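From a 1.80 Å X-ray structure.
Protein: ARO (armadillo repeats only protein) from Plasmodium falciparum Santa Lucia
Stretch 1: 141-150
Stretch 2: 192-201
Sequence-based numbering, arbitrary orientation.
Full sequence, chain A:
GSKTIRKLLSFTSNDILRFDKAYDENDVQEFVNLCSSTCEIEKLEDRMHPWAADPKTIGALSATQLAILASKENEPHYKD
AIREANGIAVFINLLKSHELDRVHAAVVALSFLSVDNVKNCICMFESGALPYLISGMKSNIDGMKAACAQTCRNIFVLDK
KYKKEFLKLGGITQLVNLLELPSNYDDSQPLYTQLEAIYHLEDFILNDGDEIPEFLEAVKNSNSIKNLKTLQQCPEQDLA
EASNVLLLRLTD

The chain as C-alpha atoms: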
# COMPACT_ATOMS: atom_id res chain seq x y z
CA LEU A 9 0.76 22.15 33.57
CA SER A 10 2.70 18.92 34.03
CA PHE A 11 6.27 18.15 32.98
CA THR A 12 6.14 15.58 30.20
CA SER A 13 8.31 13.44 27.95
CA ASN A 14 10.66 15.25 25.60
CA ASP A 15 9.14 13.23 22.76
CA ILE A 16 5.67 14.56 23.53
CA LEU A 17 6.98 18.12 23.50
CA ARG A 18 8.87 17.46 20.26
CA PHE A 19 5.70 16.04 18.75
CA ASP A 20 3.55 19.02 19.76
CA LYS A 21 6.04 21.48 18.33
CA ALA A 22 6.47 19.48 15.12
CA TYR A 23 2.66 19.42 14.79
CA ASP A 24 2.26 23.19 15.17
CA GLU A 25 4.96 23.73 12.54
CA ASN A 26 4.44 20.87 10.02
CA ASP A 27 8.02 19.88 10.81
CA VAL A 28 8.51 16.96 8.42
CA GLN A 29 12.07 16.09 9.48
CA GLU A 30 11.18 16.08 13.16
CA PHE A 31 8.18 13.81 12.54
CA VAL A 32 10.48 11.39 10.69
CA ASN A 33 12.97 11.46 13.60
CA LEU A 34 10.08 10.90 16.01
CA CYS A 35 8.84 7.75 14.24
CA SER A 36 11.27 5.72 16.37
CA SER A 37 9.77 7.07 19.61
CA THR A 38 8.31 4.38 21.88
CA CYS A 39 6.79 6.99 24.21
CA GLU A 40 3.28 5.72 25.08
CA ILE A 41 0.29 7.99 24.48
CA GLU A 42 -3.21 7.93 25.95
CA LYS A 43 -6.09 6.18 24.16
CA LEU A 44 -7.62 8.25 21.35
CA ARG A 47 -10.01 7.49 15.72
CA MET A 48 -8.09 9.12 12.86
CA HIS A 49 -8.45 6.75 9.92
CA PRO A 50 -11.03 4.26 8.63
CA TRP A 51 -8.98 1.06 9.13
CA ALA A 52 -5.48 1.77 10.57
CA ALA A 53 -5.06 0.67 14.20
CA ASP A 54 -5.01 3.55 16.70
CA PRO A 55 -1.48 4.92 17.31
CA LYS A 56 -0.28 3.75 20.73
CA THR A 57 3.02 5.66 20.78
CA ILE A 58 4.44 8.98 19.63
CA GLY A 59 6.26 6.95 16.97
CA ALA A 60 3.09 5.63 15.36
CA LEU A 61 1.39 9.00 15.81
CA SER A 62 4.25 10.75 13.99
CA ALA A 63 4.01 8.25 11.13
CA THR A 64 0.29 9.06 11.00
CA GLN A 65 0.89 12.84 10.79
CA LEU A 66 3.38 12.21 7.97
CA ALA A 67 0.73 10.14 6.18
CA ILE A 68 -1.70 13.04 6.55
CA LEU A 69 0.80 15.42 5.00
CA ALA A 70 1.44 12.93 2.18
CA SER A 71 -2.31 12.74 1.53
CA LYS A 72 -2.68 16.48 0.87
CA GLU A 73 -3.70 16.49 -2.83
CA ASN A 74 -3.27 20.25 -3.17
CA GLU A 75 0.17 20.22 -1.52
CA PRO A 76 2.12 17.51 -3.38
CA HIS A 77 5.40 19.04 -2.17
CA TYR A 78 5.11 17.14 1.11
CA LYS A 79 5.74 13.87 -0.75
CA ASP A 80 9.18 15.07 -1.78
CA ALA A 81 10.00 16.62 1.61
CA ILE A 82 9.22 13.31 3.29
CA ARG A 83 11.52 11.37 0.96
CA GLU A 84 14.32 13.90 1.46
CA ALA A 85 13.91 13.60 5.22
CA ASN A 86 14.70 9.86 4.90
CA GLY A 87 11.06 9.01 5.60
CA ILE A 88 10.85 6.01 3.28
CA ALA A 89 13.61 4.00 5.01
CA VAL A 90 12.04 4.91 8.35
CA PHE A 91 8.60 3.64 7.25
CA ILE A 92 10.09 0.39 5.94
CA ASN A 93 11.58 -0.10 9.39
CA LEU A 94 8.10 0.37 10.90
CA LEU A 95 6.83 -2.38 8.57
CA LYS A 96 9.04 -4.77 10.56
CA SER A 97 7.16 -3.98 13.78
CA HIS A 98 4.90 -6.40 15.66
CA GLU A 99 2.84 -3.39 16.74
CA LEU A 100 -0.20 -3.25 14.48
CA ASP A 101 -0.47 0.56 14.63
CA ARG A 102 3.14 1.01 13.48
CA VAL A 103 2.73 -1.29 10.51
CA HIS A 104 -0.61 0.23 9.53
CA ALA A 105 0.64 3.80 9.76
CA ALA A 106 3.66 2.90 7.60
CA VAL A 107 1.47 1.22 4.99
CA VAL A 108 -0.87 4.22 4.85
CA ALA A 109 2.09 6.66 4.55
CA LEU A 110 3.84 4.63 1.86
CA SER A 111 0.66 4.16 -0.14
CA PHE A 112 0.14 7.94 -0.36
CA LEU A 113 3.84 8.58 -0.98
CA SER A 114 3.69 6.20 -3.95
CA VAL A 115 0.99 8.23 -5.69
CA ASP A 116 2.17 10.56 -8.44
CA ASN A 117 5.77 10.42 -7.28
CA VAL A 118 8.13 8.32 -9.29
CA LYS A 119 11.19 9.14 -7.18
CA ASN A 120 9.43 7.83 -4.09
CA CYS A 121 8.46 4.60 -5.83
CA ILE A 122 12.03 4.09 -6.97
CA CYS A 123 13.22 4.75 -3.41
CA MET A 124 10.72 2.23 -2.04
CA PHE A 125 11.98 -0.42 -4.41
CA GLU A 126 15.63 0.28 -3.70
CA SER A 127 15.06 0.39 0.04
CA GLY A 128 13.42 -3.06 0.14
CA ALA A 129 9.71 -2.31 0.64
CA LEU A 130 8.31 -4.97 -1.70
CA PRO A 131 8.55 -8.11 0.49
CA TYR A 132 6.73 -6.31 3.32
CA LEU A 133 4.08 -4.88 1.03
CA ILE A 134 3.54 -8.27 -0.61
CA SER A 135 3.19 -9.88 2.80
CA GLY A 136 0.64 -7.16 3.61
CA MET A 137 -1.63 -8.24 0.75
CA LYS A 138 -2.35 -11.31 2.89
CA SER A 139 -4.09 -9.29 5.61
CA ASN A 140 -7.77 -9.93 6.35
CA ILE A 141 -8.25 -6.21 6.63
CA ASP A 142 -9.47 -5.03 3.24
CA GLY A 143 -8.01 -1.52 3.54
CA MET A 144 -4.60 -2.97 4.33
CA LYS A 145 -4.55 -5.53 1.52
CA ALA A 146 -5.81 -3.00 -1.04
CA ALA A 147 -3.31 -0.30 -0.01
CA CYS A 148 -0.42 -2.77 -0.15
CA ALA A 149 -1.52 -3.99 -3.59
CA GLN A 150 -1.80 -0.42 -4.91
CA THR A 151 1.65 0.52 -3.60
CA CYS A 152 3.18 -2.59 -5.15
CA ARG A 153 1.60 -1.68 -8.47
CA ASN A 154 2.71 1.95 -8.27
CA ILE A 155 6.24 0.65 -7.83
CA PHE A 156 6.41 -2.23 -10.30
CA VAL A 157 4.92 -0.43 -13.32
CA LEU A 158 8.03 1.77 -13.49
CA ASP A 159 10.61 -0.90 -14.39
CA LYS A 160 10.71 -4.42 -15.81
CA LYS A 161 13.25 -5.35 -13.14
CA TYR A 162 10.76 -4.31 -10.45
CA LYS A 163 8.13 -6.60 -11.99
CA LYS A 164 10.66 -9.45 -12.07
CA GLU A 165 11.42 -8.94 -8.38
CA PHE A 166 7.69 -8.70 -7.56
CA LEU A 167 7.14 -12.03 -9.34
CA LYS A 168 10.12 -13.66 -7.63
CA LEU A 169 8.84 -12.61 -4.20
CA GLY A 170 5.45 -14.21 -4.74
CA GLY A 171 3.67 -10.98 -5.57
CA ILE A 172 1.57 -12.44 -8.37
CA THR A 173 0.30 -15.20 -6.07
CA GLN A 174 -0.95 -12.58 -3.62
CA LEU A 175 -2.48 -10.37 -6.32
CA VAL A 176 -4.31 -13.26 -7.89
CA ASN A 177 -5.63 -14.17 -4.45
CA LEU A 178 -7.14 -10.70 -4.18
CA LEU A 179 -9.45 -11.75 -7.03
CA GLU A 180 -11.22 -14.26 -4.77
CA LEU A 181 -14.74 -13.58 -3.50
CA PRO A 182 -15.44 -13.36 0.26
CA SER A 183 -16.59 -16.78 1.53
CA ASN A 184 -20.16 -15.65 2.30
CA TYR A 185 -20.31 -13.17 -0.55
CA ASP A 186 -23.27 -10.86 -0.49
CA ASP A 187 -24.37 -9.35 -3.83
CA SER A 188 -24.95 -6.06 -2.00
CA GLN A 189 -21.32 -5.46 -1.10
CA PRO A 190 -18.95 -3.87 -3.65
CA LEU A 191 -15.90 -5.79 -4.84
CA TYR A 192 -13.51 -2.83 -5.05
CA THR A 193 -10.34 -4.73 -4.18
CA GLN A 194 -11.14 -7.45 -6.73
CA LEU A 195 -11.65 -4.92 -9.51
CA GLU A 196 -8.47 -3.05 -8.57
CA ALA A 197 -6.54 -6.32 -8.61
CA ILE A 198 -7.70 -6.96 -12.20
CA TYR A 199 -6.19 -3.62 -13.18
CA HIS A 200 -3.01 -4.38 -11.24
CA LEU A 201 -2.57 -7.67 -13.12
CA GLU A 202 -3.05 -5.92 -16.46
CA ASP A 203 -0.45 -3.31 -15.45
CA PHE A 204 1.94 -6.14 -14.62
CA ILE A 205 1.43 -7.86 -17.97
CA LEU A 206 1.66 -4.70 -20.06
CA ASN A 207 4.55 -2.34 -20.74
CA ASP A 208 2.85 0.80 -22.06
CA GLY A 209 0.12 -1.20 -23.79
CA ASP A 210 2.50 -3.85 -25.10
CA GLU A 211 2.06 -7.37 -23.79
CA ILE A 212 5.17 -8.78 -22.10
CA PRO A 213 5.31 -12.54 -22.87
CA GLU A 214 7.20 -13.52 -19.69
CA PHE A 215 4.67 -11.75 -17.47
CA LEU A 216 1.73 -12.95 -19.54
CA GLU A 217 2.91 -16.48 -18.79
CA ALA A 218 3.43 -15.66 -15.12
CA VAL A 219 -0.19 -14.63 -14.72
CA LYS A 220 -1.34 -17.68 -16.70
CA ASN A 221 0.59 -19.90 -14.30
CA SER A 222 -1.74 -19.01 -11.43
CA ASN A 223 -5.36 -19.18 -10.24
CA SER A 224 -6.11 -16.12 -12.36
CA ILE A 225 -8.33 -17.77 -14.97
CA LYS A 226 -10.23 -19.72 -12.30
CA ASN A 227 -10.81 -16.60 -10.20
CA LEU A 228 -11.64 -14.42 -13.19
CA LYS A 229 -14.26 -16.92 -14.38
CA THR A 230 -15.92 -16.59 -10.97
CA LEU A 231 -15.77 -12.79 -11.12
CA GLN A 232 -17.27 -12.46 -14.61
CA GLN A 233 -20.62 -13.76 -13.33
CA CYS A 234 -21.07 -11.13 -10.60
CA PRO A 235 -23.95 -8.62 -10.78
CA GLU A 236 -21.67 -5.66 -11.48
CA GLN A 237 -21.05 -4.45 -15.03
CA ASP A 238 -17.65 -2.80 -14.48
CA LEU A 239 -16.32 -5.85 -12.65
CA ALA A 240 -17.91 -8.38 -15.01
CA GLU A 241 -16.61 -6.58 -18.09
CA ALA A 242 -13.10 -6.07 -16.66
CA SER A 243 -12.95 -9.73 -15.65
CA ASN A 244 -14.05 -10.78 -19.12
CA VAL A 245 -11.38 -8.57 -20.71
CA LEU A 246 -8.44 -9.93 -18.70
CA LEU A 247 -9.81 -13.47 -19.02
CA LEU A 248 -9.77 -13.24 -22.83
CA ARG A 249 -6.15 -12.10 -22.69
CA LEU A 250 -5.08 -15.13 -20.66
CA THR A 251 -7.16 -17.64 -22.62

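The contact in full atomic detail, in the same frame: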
# COMPACT_ATOMS: atom_id res chain seq x y z
N ILE A 141 -7.66 -7.53 6.58
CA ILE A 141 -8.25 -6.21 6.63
C ILE A 141 -8.22 -5.66 5.22
O ILE A 141 -7.14 -5.49 4.65
CB ILE A 141 -7.51 -5.25 7.59
CG1 ILE A 141 -7.51 -5.80 9.02
CG2 ILE A 141 -8.11 -3.86 7.54
CD1 ILE A 141 -6.70 -4.97 9.98
N ASP A 142 -9.39 -5.41 4.65
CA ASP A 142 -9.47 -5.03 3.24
C ASP A 142 -8.68 -3.76 2.91
O ASP A 142 -8.06 -3.68 1.86
CB ASP A 142 -10.94 -4.86 2.82
CG ASP A 142 -11.08 -4.65 1.31
OD1 ASP A 142 -10.53 -5.46 0.53
OD2 ASP A 142 -11.77 -3.69 0.92
N GLY A 143 -8.72 -2.77 3.80
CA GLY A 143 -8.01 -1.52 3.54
C GLY A 143 -6.51 -1.73 3.42
O GLY A 143 -5.84 -1.15 2.58
N MET A 144 -6.00 -2.58 4.31
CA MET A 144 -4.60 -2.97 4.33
C MET A 144 -4.20 -3.71 3.05
O MET A 144 -3.23 -3.35 2.39
CB MET A 144 -4.37 -3.85 5.57
CG MET A 144 -3.00 -4.46 5.70
SD MET A 144 -1.69 -3.30 6.06
CE MET A 144 -0.34 -4.48 6.30
N LYS A 145 -4.94 -4.75 2.68
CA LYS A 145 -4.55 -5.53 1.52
C LYS A 145 -4.64 -4.70 0.23
O LYS A 145 -3.79 -4.82 -0.64
CB LYS A 145 -5.37 -6.82 1.41
CG LYS A 145 -6.85 -6.63 1.10
CD LYS A 145 -7.68 -7.87 1.51
CE LYS A 145 -6.91 -9.16 1.34
NZ LYS A 145 -7.78 -10.35 1.56
N ALA A 146 -5.65 -3.84 0.14
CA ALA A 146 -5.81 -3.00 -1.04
C ALA A 146 -4.72 -1.94 -1.16
O ALA A 146 -4.21 -1.69 -2.25
CB ALA A 146 -7.17 -2.34 -1.04
N ALA A 147 -4.36 -1.32 -0.03
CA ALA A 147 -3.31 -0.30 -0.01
C ALA A 147 -1.96 -0.91 -0.36
O ALA A 147 -1.17 -0.30 -1.09
CB ALA A 147 -3.25 0.38 1.36
N CYS A 148 -1.68 -2.10 0.17
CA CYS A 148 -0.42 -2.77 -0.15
C CYS A 148 -0.36 -3.13 -1.63
O CYS A 148 0.67 -2.91 -2.28
CB CYS A 148 -0.26 -4.02 0.70
SG CYS A 148 0.18 -3.66 2.43
N ALA A 149 -1.46 -3.63 -2.17
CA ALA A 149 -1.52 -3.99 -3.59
C ALA A 149 -1.30 -2.77 -4.48
O ALA A 149 -0.56 -2.85 -5.46
CB ALA A 149 -2.85 -4.66 -3.92
N GLN A 150 -1.94 -1.66 -4.14
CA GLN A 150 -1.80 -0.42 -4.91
C GLN A 150 -0.36 0.08 -4.89
O GLN A 150 0.16 0.52 -5.90
CB GLN A 150 -2.73 0.67 -4.38
CG GLN A 150 -2.70 1.97 -5.21
CD GLN A 150 -3.31 1.80 -6.59
OE1 GLN A 150 -2.67 2.07 -7.62
NE2 GLN A 150 -4.56 1.36 -6.62
N TYR A 192 -14.52 -3.82 -4.69
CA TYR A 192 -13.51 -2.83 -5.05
C TYR A 192 -12.13 -3.45 -5.23
O TYR A 192 -11.50 -3.29 -6.27
CB TYR A 192 -13.43 -1.75 -3.97
CG TYR A 192 -14.67 -0.90 -3.87
CD1 TYR A 192 -15.33 -0.44 -5.01
CD2 TYR A 192 -15.20 -0.55 -2.63
CE1 TYR A 192 -16.46 0.34 -4.92
CE2 TYR A 192 -16.33 0.23 -2.52
CZ TYR A 192 -16.96 0.68 -3.67
OH TYR A 192 -18.09 1.46 -3.56
N THR A 193 -11.68 -4.16 -4.20
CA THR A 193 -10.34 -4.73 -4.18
C THR A 193 -10.17 -5.71 -5.33
O THR A 193 -9.12 -5.73 -5.97
CB THR A 193 -10.06 -5.42 -2.83
OG1 THR A 193 -10.20 -4.47 -1.77
CG2 THR A 193 -8.66 -6.01 -2.80
N GLN A 194 -11.20 -6.50 -5.61
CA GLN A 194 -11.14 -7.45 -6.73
C GLN A 194 -10.96 -6.74 -8.07
O GLN A 194 -10.13 -7.14 -8.89
CB GLN A 194 -12.40 -8.32 -6.76
CG GLN A 194 -12.45 -9.39 -5.68
CD GLN A 194 -12.89 -8.84 -4.33
OE1 GLN A 194 -13.24 -7.67 -4.21
NE2 GLN A 194 -12.87 -9.70 -3.31
N LEU A 195 -11.73 -5.68 -8.28
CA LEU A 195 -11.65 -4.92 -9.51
C LEU A 195 -10.29 -4.25 -9.64
O LEU A 195 -9.70 -4.24 -10.72
CB LEU A 195 -12.77 -3.88 -9.57
CG LEU A 195 -12.80 -3.03 -10.84
CD1 LEU A 195 -12.69 -3.89 -12.09
CD2 LEU A 195 -14.10 -2.25 -10.88
N GLU A 196 -9.78 -3.70 -8.54
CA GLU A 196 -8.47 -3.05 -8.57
C GLU A 196 -7.38 -4.07 -8.91
O GLU A 196 -6.46 -3.78 -9.67
CB GLU A 196 -8.18 -2.34 -7.24
CG GLU A 196 -9.10 -1.16 -6.98
CD GLU A 196 -8.93 -0.55 -5.61
OE1 GLU A 196 -8.04 -1.00 -4.84
OE2 GLU A 196 -9.69 0.39 -5.28
N ALA A 197 -7.52 -5.28 -8.37
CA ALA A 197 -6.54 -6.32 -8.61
C ALA A 197 -6.51 -6.74 -10.09
O ALA A 197 -5.46 -7.08 -10.62
CB ALA A 197 -6.82 -7.54 -7.71
N ILE A 198 -7.66 -6.70 -10.77
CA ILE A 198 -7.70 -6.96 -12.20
C ILE A 198 -6.81 -5.95 -12.91
O ILE A 198 -5.96 -6.31 -13.73
CB ILE A 198 -9.12 -6.85 -12.77
CG1 ILE A 198 -9.99 -7.99 -12.25
CG2 ILE A 198 -9.09 -6.90 -14.31
CD1 ILE A 198 -11.46 -7.83 -12.59
N TYR A 199 -6.99 -4.68 -12.57
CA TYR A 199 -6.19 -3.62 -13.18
C TYR A 199 -4.71 -3.75 -12.84
O TYR A 199 -3.85 -3.45 -13.66
CB TYR A 199 -6.73 -2.26 -12.77
CG TYR A 199 -8.14 -1.99 -13.24
CD1 TYR A 199 -8.60 -2.50 -14.45
CD2 TYR A 199 -9.01 -1.24 -12.46
CE1 TYR A 199 -9.91 -2.24 -14.88
CE2 TYR A 199 -10.30 -0.98 -12.88
CZ TYR A 199 -10.75 -1.48 -14.08
OH TYR A 199 -12.04 -1.20 -14.45
N HIS A 200 -4.41 -4.18 -11.62
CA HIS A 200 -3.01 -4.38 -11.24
C HIS A 200 -2.36 -5.47 -12.10
O HIS A 200 -1.23 -5.32 -12.55
CB HIS A 200 -2.89 -4.74 -9.75
CG HIS A 200 -3.38 -3.67 -8.82
ND1 HIS A 200 -3.42 -2.34 -9.16
CD2 HIS A 200 -3.86 -3.75 -7.55
CE1 HIS A 200 -3.88 -1.64 -8.14
NE2 HIS A 200 -4.17 -2.47 -7.15
N LEU A 201 -3.08 -6.57 -12.32
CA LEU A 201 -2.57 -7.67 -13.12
C LEU A 201 -2.32 -7.24 -14.56
O LEU A 201 -1.30 -7.59 -15.15
CB LEU A 201 -3.53 -8.85 -13.06
CG LEU A 201 -3.54 -9.57 -11.70
CD1 LEU A 201 -4.74 -10.51 -11.58
CD2 LEU A 201 -2.22 -10.32 -11.49
O HOH W 1 -13.09 -4.47 -1.72
O HOH W 2 -5.64 -2.10 -4.58

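Neighbouring helices in repeat proteins often run side by side, and where one of them carries small residues at the contact, a few polar groups and waters can do much of the joining. This pair from an armadillo repeats only protein illustrates the point. Helices 142–150 and 192–201 run nearly parallel, their directions differing by 13° and their axes approaching to 10.2 Å, and they bury a modest 319 Å² between them.

I141 occupies the N-cap position, its carbonyl accepting the first backbone hydrogen bond of the helix from K145 N. One residue on, D142 points toward the second helix and makes the sole direct hydrogen bond of the contact: T193 OG1 donates to D142 OD1 at a short 2.5 Å. The other carboxylate oxygen is engaged too, since D142 OD2 receives a hydrogen bond from water 1 (3.1 Å to its O), which in turn accepts one from T193 N (2.9 Å to the same O). T193 N, in the first turn of its helix, donates to this water, which links it to the carboxylate of D142.

K145 is set sideways and adds only aliphatic contact, its CG lying 4.3 Å from T193 CG2. A146 is the point of closest backbone register, its CA 5.8 Å from T193 CA; its methyl CB sits 3.8 Å from T193 OG1. Water 2 then bridges the helices, donating from its O to A146 O (2.8 Å) and E196 OE1 (2.7 Å), while H200 NE2 lies 3.0 Å from that O in a further hydrogen bond.

A149 faces the same imidazole: its CB reaches H200 CD2 at 3.9 Å, and its carbonyl oxygen lies over one ring face. Finally Q150, whose side chain starts sideways, brings its end to the ring edge, near its plane, closing the contact by packing against H200.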